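Local coordinates for small ribosomal subunit protein bS6 (Aquifex aeolicus, PDB 2J5A) that probably binds 16S ribosomal RNA together with protein bS18, as a structural component of the small ribosomal subunit, at residues F14-T19 against E23-K28; E34-K39 against F67-K72; Q59-A64 against D91-L96. All blocks are in the same frame, centred on the assembly; numbering follows the deposited sequence.

Contact 1. Residues F14-T19 against E23-K28; sequences FAVKPT and EEMKKK
Val-16 and Met-25 meet where strand 8-16 passes into helix 22-38, the first beta-to-alpha connection of the ferredoxin-like S6 fold. The short strand and helix segments run nearly antiparallel, at 152°, with axes 10.1 Å apart at closest approach; apolar side-chain atoms meet between them, with no hydrogen bond across. Val-16 divides its two methyls between successive turns of the helix. With CG1 anti to the backbone N (chi1 174°), that branch touches Met-25 CG at 4.0 Å, while Val-16 CG2 lies 4.1 Å from Lys-28 CG. Met-25 is extended beyond CG, which carries its terminal methyl past the valine to the loop after the strand. Lys-28 lends its aliphatic root to the apolar layer, and its bends at chi2 and chi3 lead NZ away from the strand to salt bridges with Asp-89 and Asp-91. The Phe-14 ring adds a looser oblique contact, CE2 to Lys-28 CG at 4.4 Å. Glu-24 OE1 accepts a hydrogen bond from Ser-21 N. Met-25 CE ends 3.5 Å from Lys-17 O and 3.8 Å from Pro-18 CA.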
loop_
_atom_site.group_PDB
_atom_site.type_symbol
_atom_site.label_atom_id
_atom_site.label_comp_id
_atom_site.label_asym_id
_atom_site.label_seq_id
_atom_site.Cartn_x
_atom_site.Cartn_y
_atom_site.Cartn_z
ATOM N N PHE A 14 2.752 -0.702 2.872
ATOM C CA PHE A 14 3.666 0.418 3.008
ATOM C C PHE A 14 3.701 0.924 4.454
ATOM O O PHE A 14 2.758 0.699 5.238
ATOM C CB PHE A 14 3.319 1.534 2.020
ATOM C CG PHE A 14 1.961 2.135 2.234
ATOM C CD1 PHE A 14 0.828 1.497 1.783
ATOM C CD2 PHE A 14 1.818 3.346 2.930
ATOM C CE1 PHE A 14 -0.417 2.053 1.982
ATOM C CE2 PHE A 14 0.568 3.898 3.140
ATOM C CZ PHE A 14 -0.539 3.262 2.668
ATOM N N ALA A 15 4.818 1.585 4.783
ATOM C CA ALA A 15 5.123 2.051 6.132
ATOM C C ALA A 15 5.283 3.558 6.111
ATOM O O ALA A 15 6.071 4.086 5.330
ATOM C CB ALA A 15 6.403 1.407 6.651
ATOM N N VAL A 16 4.517 4.239 6.960
ATOM C CA VAL A 16 4.501 5.711 7.037
ATOM C C VAL A 16 5.372 6.177 8.208
ATOM O O VAL A 16 5.353 5.559 9.275
ATOM C CB VAL A 16 3.068 6.214 7.229
ATOM C CG1 VAL A 16 3.041 7.705 7.463
ATOM C CG2 VAL A 16 2.212 5.810 6.042
ATOM N N LYS A 17 6.128 7.264 8.020
ATOM C CA LYS A 17 7.071 7.689 9.066
ATOM C C LYS A 17 6.291 8.063 10.334
ATOM O O LYS A 17 5.145 8.527 10.245
ATOM C CB LYS A 17 8.066 8.785 8.606
ATOM C CG LYS A 17 7.469 10.104 8.185
ATOM C CD LYS A 17 8.552 11.200 7.963
ATOM C CE LYS A 17 9.589 10.845 6.885
ATOM N NZ LYS A 17 9.946 12.028 5.977
ATOM N N PRO A 18 6.863 7.756 11.509
ATOM C CA PRO A 18 6.110 7.849 12.771
ATOM C C PRO A 18 5.868 9.261 13.332
ATOM O O PRO A 18 5.253 9.370 14.371
ATOM C CB PRO A 18 6.963 7.026 13.754
ATOM C CG PRO A 18 8.345 7.130 13.233
ATOM C CD PRO A 18 8.236 7.273 11.724
ATOM N N THR A 19 6.341 10.305 12.659
ATOM C CA THR A 19 6.188 11.696 13.104
ATOM C C THR A 19 4.919 12.372 12.567
ATOM O O THR A 19 4.648 13.526 12.905
ATOM C CB THR A 19 7.376 12.554 12.633
ATOM O OG1 THR A 19 7.359 12.647 11.195
ATOM C CG2 THR A 19 8.709 11.964 13.098
ATOM N N GLU A 23 -4.085 11.443 12.462
ATOM C CA GLU A 23 -4.990 12.000 11.456
ATOM C C GLU A 23 -4.293 12.049 10.080
ATOM O O GLU A 23 -4.912 11.761 9.057
ATOM C CB GLU A 23 -5.469 13.416 11.866
ATOM C CG GLU A 23 -6.227 13.518 13.233
ATOM C CD GLU A 23 -5.366 14.061 14.415
ATOM O OE1 GLU A 23 -4.554 13.323 15.018
ATOM O OE2 GLU A 23 -5.532 15.244 14.778
ATOM N N GLU A 24 -3.011 12.408 10.077
ATOM C CA GLU A 24 -2.209 12.426 8.858
ATOM C C GLU A 24 -1.992 11.013 8.265
ATOM O O GLU A 24 -2.071 10.829 7.051
ATOM C CB GLU A 24 -0.860 13.107 9.120
ATOM C CG GLU A 24 -0.994 14.627 9.311
ATOM C CD GLU A 24 0.277 15.301 9.776
ATOM O OE1 GLU A 24 0.967 14.793 10.676
ATOM O OE2 GLU A 24 0.595 16.377 9.249
ATOM N N MET A 25 -1.728 10.034 9.132
ATOM C CA MET A 25 -1.541 8.653 8.718
ATOM C C MET A 25 -2.787 8.108 8.042
ATOM O O MET A 25 -2.704 7.540 6.960
ATOM C CB MET A 25 -1.151 7.774 9.907
ATOM C CG MET A 25 0.284 7.982 10.356
ATOM S SD MET A 25 0.613 7.329 12.003
ATOM C CE MET A 25 2.338 7.734 12.198
ATOM N N LYS A 26 -3.945 8.300 8.664
ATOM C CA LYS A 26 -5.197 7.823 8.076
ATOM C C LYS A 26 -5.490 8.511 6.742
ATOM O O LYS A 26 -5.951 7.875 5.815
ATOM C CB LYS A 26 -6.364 8.008 9.049
ATOM C CG LYS A 26 -6.383 7.031 10.228
ATOM C CD LYS A 26 -6.823 5.649 9.766
ATOM C CE LYS A 26 -7.603 4.909 10.846
ATOM N NZ LYS A 26 -7.813 3.479 10.460
ATOM N N LYS A 27 -5.208 9.803 6.654
ATOM C CA LYS A 27 -5.353 10.571 5.412
ATOM C C LYS A 27 -4.441 10.022 4.301
ATOM O O LYS A 27 -4.888 9.804 3.180
ATOM C CB LYS A 27 -5.045 12.052 5.687
ATOM C CG LYS A 27 -5.219 13.005 4.492
ATOM C CD LYS A 27 -6.666 13.370 4.230
ATOM C CE LYS A 27 -6.857 13.973 2.813
ATOM N NZ LYS A 27 -8.092 14.855 2.717
ATOM N N LYS A 28 -3.168 9.811 4.628
ATOM C CA LYS A 28 -2.230 9.121 3.742
ATOM C C LYS A 28 -2.791 7.809 3.166
ATOM O O LYS A 28 -2.744 7.587 1.969
ATOM C CB LYS A 28 -0.930 8.824 4.472
ATOM C CG LYS A 28 0.172 8.300 3.564
ATOM C CD LYS A 28 1.292 9.294 3.355
ATOM C CE LYS A 28 0.990 10.304 2.263
ATOM N NZ LYS A 28 2.178 11.224 2.107
#

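Contact 2. Residues E34-K39 against F67-K72; sequences EFIKQK and FLVQFK
Ile-36 projects from the last turn of helix 22-38 onto Val-69 and Phe-71, two residues that point to the same side of strand 63-73. Its two branches have separate targets. The CG2 methyl sits over one face of the Phe-71 ring, displaced toward the rim, in a CH-pi contact 4.0 Å from the ring centroid and 23° off the ring normal; the nearest ring atom to Ile-36 CG2 is Phe-71 CD2, at 3.7 Å. The longer branch runs back toward the start of the strand, where Ile-36 CD1 comes within 3.7 Å of Val-69 CG1. The isoleucine crosses Phe-71 at about a right angle, whereas it and Val-69 slide past each other in opposite directions. A chi1 of 67° places Phe-71 CG between its own backbone N and carbonyl carbon, which presents a ring face to Ile-36 CG2. Cutting Ile-36 back to an alanine removes both branches and would probably leave the Phe-71 face and Val-69 CG1 without these methyls, opening a gap between helix and strand. All three residues are buried. Beyond them, Phe-71 meets the Tyr-10 ring of strand 8-16 and Val-69 touches Ile-43 of strand 41-53; the contact thus sits on strand 63-73, flanked in the sheet by 8-16 and 41-53, while Phe-35 of the same turn touches helix 78-88.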
loop_
_atom_site.group_PDB
_atom_site.type_symbol
_atom_site.label_atom_id
_atom_site.label_comp_id
_atom_site.label_asym_id
_atom_site.label_seq_id
_atom_site.Cartn_x
_atom_site.Cartn_y
_atom_site.Cartn_z
ATOM N N GLU A 34 -7.089 6.230 -3.074
ATOM C CA GLU A 34 -7.747 7.028 -4.102
ATOM C C GLU A 34 -6.843 7.074 -5.325
ATOM O O GLU A 34 -7.327 7.072 -6.449
ATOM C CB GLU A 34 -8.061 8.437 -3.570
ATOM C CG GLU A 34 -9.396 9.039 -4.028
ATOM C CD GLU A 34 -10.551 8.060 -3.931
ATOM O OE1 GLU A 34 -10.707 7.431 -2.851
ATOM O OE2 GLU A 34 -11.276 7.908 -4.948
ATOM N N PHE A 35 -5.530 7.105 -5.108
ATOM C CA PHE A 35 -4.564 6.980 -6.191
ATOM C C PHE A 35 -4.763 5.658 -6.943
ATOM O O PHE A 35 -4.856 5.627 -8.167
ATOM C CB PHE A 35 -3.151 7.066 -5.625
ATOM C CG PHE A 35 -2.070 6.857 -6.637
ATOM C CD1 PHE A 35 -1.422 7.934 -7.213
ATOM C CD2 PHE A 35 -1.679 5.566 -7.006
ATOM C CE1 PHE A 35 -0.411 7.727 -8.141
ATOM C CE2 PHE A 35 -0.666 5.362 -7.936
ATOM C CZ PHE A 35 -0.032 6.432 -8.495
ATOM N N ILE A 36 -4.842 4.560 -6.201
ATOM C CA ILE A 36 -5.080 3.266 -6.819
ATOM C C ILE A 36 -6.395 3.293 -7.604
ATOM O O ILE A 36 -6.436 2.828 -8.748
ATOM C CB ILE A 36 -5.107 2.131 -5.788
ATOM C CG1 ILE A 36 -3.739 2.003 -5.103
ATOM C CG2 ILE A 36 -5.504 0.811 -6.469
ATOM C CD1 ILE A 36 -3.749 1.145 -3.872
ATOM N N LYS A 37 -7.448 3.839 -6.986
ATOM C CA LYS A 37 -8.785 3.937 -7.609
ATOM C C LYS A 37 -8.738 4.760 -8.900
ATOM O O LYS A 37 -9.384 4.425 -9.888
ATOM C CB LYS A 37 -9.819 4.543 -6.639
ATOM C CG LYS A 37 -10.457 3.525 -5.694
ATOM C CD LYS A 37 -11.016 4.139 -4.387
ATOM C CE LYS A 37 -12.435 4.698 -4.560
ATOM N NZ LYS A 37 -13.081 5.120 -3.261
ATOM N N GLN A 38 -7.967 5.834 -8.873
ATOM C CA GLN A 38 -7.731 6.656 -10.052
ATOM C C GLN A 38 -7.256 5.777 -11.208
ATOM O O GLN A 38 -7.836 5.793 -12.295
ATOM C CB GLN A 38 -6.682 7.742 -9.721
ATOM C CG GLN A 38 -6.576 8.907 -10.705
ATOM C CD GLN A 38 -5.869 10.134 -10.092
ATOM O OE1 GLN A 38 -4.673 10.080 -9.766
ATOM N NE2 GLN A 38 -6.600 11.244 -9.957
ATOM N N LYS A 39 -6.228 4.976 -10.963
ATOM C CA LYS A 39 -5.496 4.335 -12.047
ATOM C C LYS A 39 -6.174 3.083 -12.617
ATOM O O LYS A 39 -5.589 2.370 -13.428
ATOM C CB LYS A 39 -4.064 4.022 -11.601
ATOM C CG LYS A 39 -3.296 5.220 -11.078
ATOM C CD LYS A 39 -2.547 5.943 -12.166
ATOM C CE LYS A 39 -1.842 7.176 -11.618
ATOM N NZ LYS A 39 -0.636 7.548 -12.445
ATOM N N PHE A 67 0.191 0.008 6.774
ATOM C CA PHE A 67 -1.090 -0.261 6.148
ATOM C C PHE A 67 -0.919 -1.328 5.054
ATOM O O PHE A 67 0.151 -1.472 4.478
ATOM C CB PHE A 67 -1.690 1.004 5.508
ATOM C CG PHE A 67 -2.001 2.116 6.478
ATOM C CD1 PHE A 67 -3.149 2.077 7.256
ATOM C CD2 PHE A 67 -1.177 3.230 6.572
ATOM C CE1 PHE A 67 -3.444 3.077 8.117
ATOM C CE2 PHE A 67 -1.485 4.257 7.447
ATOM C CZ PHE A 67 -2.616 4.170 8.234
ATOM N N LEU A 68 -2.012 -2.024 4.744
ATOM C CA LEU A 68 -2.058 -3.055 3.705
ATOM C C LEU A 68 -3.339 -2.888 2.921
ATOM O O LEU A 68 -4.408 -2.731 3.519
ATOM C CB LEU A 68 -2.036 -4.465 4.335
ATOM C CG LEU A 68 -2.027 -5.705 3.423
ATOM C CD1 LEU A 68 -1.393 -6.864 4.167
ATOM C CD2 LEU A 68 -3.423 -6.086 2.882
ATOM N N VAL A 69 -3.225 -2.936 1.589
ATOM C CA VAL A 69 -4.393 -2.869 0.696
ATOM C C VAL A 69 -4.262 -3.923 -0.434
ATOM O O VAL A 69 -3.171 -4.164 -0.971
ATOM C CB VAL A 69 -4.639 -1.407 0.165
ATOM C CG1 VAL A 69 -3.630 -1.007 -0.869
ATOM C CG2 VAL A 69 -6.075 -1.240 -0.392
ATOM N N GLN A 70 -5.367 -4.596 -0.727
ATOM C CA GLN A 70 -5.444 -5.484 -1.881
ATOM C C GLN A 70 -6.380 -4.863 -2.887
ATOM O O GLN A 70 -7.342 -4.147 -2.527
ATOM C CB GLN A 70 -5.930 -6.888 -1.524
ATOM C CG GLN A 70 -5.131 -7.573 -0.430
ATOM C CD GLN A 70 -5.709 -8.921 -0.072
ATOM O OE1 GLN A 70 -6.915 -9.126 -0.172
ATOM N NE2 GLN A 70 -4.846 -9.859 0.329
ATOM N N PHE A 71 -6.061 -5.091 -4.147
ATOM C CA PHE A 71 -6.814 -4.495 -5.227
ATOM C C PHE A 71 -6.682 -5.334 -6.492
ATOM O O PHE A 71 -5.793 -6.191 -6.599
ATOM C CB PHE A 71 -6.384 -3.039 -5.453
ATOM C CG PHE A 71 -4.968 -2.874 -5.964
ATOM C CD1 PHE A 71 -3.899 -2.824 -5.084
ATOM C CD2 PHE A 71 -4.716 -2.721 -7.319
ATOM C CE1 PHE A 71 -2.594 -2.660 -5.546
ATOM C CE2 PHE A 71 -3.412 -2.563 -7.804
ATOM C CZ PHE A 71 -2.347 -2.527 -6.902
ATOM N N LYS A 72 -7.617 -5.116 -7.417
ATOM C CA LYS A 72 -7.585 -5.765 -8.725
ATOM C C LYS A 72 -7.572 -4.702 -9.816
ATOM O O LYS A 72 -8.087 -3.607 -9.629
ATOM C CB LYS A 72 -8.738 -6.764 -8.892
ATOM C CG LYS A 72 -10.162 -6.199 -8.849
ATOM C CD LYS A 72 -11.182 -7.337 -9.123
ATOM C CE LYS A 72 -12.629 -6.970 -8.811
ATOM N NZ LYS A 72 -13.471 -8.218 -8.676
#

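Contact 3. Residues Q59-A64 against D91-L96; sequences QKFNNA and DVIRWL. With NA (sodium ion), chain B.
At a classic beta bulge at the start of strand 92-100, where Ile-93 and Arg-94 both face Ala-15 of strand 8-16, Ile-93 points toward residues 59-64, the loop and first residues of strand 63-73. Its side chain carries the contact. With chi1 at 61°, Ile-93 CG1 lies between the backbone N and the carbonyl carbon, and the extended branch beyond it takes CD1 to Ala-64 CB at 4.0 Å. The same methyl meets Phe-61 obliquely, 4.2 Å from its CD2. The other branch turns to the outer end of the loop: Ile-93 CG2 is 3.5 Å from Gln-59 NE2, a van der Waals contact in which the glutamine, extended beyond CG, lays its amide nitrogen against the methyl. No hydrogen bond joins the two segments, since strand 8-16 runs between their strands in the sheet and Ala-15 makes the backbone bonds to Ile-93 and Arg-94.

Next to the bulge, Val-92 turns its carbonyl to a sodium ion, with O to metal 2.3 Å, and a water O is a further ligand, 2.1 Å from the sodium. The carbonyl oxygens of Leu-86, Lys-87 and Asp-89 supply the remaining protein ligands. Trp-95 flanks the ion, its CZ3 3.7 Å from the sodium. Backbone carbonyls gathered round the end of helix 78-88 and the first residue of the following strand thus form a main-chain cation site at an alpha-to-beta turn.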
loop_
_atom_site.group_PDB
_atom_site.type_symbol
_atom_site.label_atom_id
_atom_site.label_comp_id
_atom_site.label_asym_id
_atom_site.label_seq_id
_atom_site.Cartn_x
_atom_site.Cartn_y
_atom_site.Cartn_z
ATOM N N GLN A 59 15.858 6.001 7.756
ATOM C CA GLN A 59 15.989 7.447 7.965
ATOM C C GLN A 59 15.990 7.810 9.458
ATOM O O GLN A 59 15.403 8.810 9.851
ATOM C CB GLN A 59 14.879 8.228 7.244
ATOM C CG GLN A 59 14.721 7.932 5.760
ATOM C CD GLN A 59 13.663 8.826 5.120
ATOM O OE1 GLN A 59 13.619 10.034 5.380
ATOM N NE2 GLN A 59 12.796 8.231 4.289
ATOM N N LYS A 60 16.657 6.992 10.267
ATOM C CA LYS A 60 16.773 7.200 11.715
ATOM C C LYS A 60 15.461 6.982 12.483
ATOM O O LYS A 60 15.273 7.545 13.567
ATOM C CB LYS A 60 17.340 8.595 12.049
ATOM C CG LYS A 60 18.766 8.871 11.536
ATOM C CD LYS A 60 19.307 10.219 12.073
ATOM C CE LYS A 60 19.310 10.258 13.625
ATOM N NZ LYS A 60 20.258 11.265 14.205
ATOM N N PHE A 61 14.571 6.163 11.928
ATOM C CA PHE A 61 13.310 5.818 12.571
ATOM C C PHE A 61 13.359 4.365 12.966
ATOM O O PHE A 61 13.915 3.557 12.254
ATOM C CB PHE A 61 12.141 6.062 11.624
ATOM C CG PHE A 61 11.914 7.504 11.316
ATOM C CD1 PHE A 61 11.511 8.374 12.316
ATOM C CD2 PHE A 61 12.098 7.998 10.034
ATOM C CE1 PHE A 61 11.293 9.717 12.048
ATOM C CE2 PHE A 61 11.893 9.335 9.752
ATOM C CZ PHE A 61 11.486 10.201 10.759
ATOM N N ASN A 62 12.791 4.047 14.124
ATOM C CA ASN A 62 12.785 2.682 14.654
ATOM C C ASN A 62 11.403 2.077 14.641
ATOM O O ASN A 62 11.259 0.893 14.906
ATOM C CB ASN A 62 13.275 2.673 16.110
ATOM C CG ASN A 62 14.685 3.196 16.253
ATOM O OD1 ASN A 62 15.582 2.821 15.491
ATOM N ND2 ASN A 62 14.896 4.059 17.248
ATOM N N ASN A 63 10.389 2.906 14.395
ATOM C CA ASN A 63 8.996 2.464 14.333
ATOM C C ASN A 63 8.371 3.042 13.063
ATOM O O ASN A 63 8.925 3.965 12.464
ATOM C CB ASN A 63 8.213 2.961 15.561
ATOM C CG ASN A 63 8.768 2.435 16.878
ATOM O OD1 ASN A 63 8.479 1.287 17.298
ATOM N ND2 ASN A 63 9.578 3.260 17.543
ATOM N N ALA A 64 7.217 2.519 12.664
ATOM C CA ALA A 64 6.482 3.071 11.518
ATOM C C ALA A 64 5.035 2.608 11.506
ATOM O O ALA A 64 4.709 1.600 12.105
ATOM C CB ALA A 64 7.177 2.681 10.205
ATOM N N ASP A 91 6.962 10.891 3.076
ATOM C CA ASP A 91 6.316 10.374 4.270
ATOM C C ASP A 91 6.268 8.839 4.313
ATOM O O ASP A 91 6.107 8.272 5.376
ATOM C CB ASP A 91 4.891 10.906 4.364
ATOM C CG ASP A 91 4.816 12.429 4.435
ATOM O OD1 ASP A 91 5.752 13.080 4.983
ATOM O OD2 ASP A 91 3.771 12.963 3.964
ATOM N N VAL A 92 6.394 8.175 3.163
ATOM C CA VAL A 92 6.308 6.722 3.078
ATOM C C VAL A 92 7.696 6.153 3.024
ATOM O O VAL A 92 8.418 6.368 2.061
ATOM C CB VAL A 92 5.494 6.299 1.847
ATOM C CG1 VAL A 92 5.606 4.770 1.587
ATOM C CG2 VAL A 92 4.049 6.769 2.001
ATOM N N ILE A 93 8.100 5.438 4.059
ATOM C CA ILE A 93 9.508 5.105 4.210
ATOM C C ILE A 93 9.763 3.670 3.825
ATOM O O ILE A 93 10.890 3.200 3.852
ATOM C CB ILE A 93 10.047 5.450 5.656
ATOM C CG1 ILE A 93 9.301 4.669 6.762
ATOM C CG2 ILE A 93 9.951 6.966 5.900
ATOM C CD1 ILE A 93 9.867 4.896 8.184
ATOM N N ARG A 94 8.698 2.970 3.473
ATOM C CA ARG A 94 8.792 1.604 3.036
ATOM C C ARG A 94 7.537 1.224 2.235
ATOM O O ARG A 94 6.421 1.598 2.591
ATOM C CB ARG A 94 8.984 0.687 4.240
ATOM C CG ARG A 94 9.604 -0.597 3.836
ATOM C CD ARG A 94 9.702 -1.552 4.961
ATOM N NE ARG A 94 10.157 -2.831 4.454
ATOM C CZ ARG A 94 10.036 -3.989 5.101
ATOM N NH1 ARG A 94 9.470 -4.052 6.300
ATOM N NH2 ARG A 94 10.484 -5.094 4.535
ATOM N N TRP A 95 7.742 0.512 1.131
ATOM C CA TRP A 95 6.654 0.136 0.229
ATOM C C TRP A 95 6.963 -1.235 -0.373
ATOM O O TRP A 95 8.120 -1.551 -0.635
ATOM C CB TRP A 95 6.411 1.227 -0.839
ATOM C CG TRP A 95 7.594 1.562 -1.658
ATOM C CD1 TRP A 95 7.859 1.122 -2.914
ATOM C CD2 TRP A 95 8.709 2.382 -1.272
ATOM N NE1 TRP A 95 9.064 1.622 -3.345
ATOM C CE2 TRP A 95 9.606 2.397 -2.354
ATOM C CE3 TRP A 95 9.027 3.113 -0.122
ATOM C CZ2 TRP A 95 10.804 3.091 -2.320
ATOM C CZ3 TRP A 95 10.234 3.829 -0.090
ATOM C CH2 TRP A 95 11.101 3.813 -1.182
ATOM N N LEU A 96 5.940 -2.064 -0.521
ATOM C CA LEU A 96 6.095 -3.423 -1.032
ATOM C C LEU A 96 4.862 -3.787 -1.859
ATOM O O LEU A 96 3.732 -3.650 -1.397
ATOM C CB LEU A 96 6.216 -4.428 0.097
ATOM C CG LEU A 96 7.198 -4.143 1.233
ATOM C CD1 LEU A 96 6.821 -5.008 2.415
ATOM C CD2 LEU A 96 8.663 -4.376 0.808
HETATM NA NA NA B . 8.797 7.236 -0.052
HETATM O O HOH W 1 10.812 7.717 0.434
#

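The three contacts belong to one alpha-beta sandwich, in which an antiparallel sheet with strands in the order 41-53, 63-73, 8-16, 92-100 carries two helices. Contacts 1 and 2 pack helix 22-38 on neighbouring strands 8-16 and 63-73, their centres about 16 Å apart; a probable backbone hydrogen bond, Phe-14 O to Phe-67 N at 3.1 Å, links them. The centre of contact 3 lies about 10 Å from that of contact 1 and, on the opposite side of the chain's centre, about 20 Å from that of contact 2. Along the sequence contact 1 closes first, whereas contacts 2 and 3 interleave through strand 63-73. Early and late parts of the chain thus meet in one sheet.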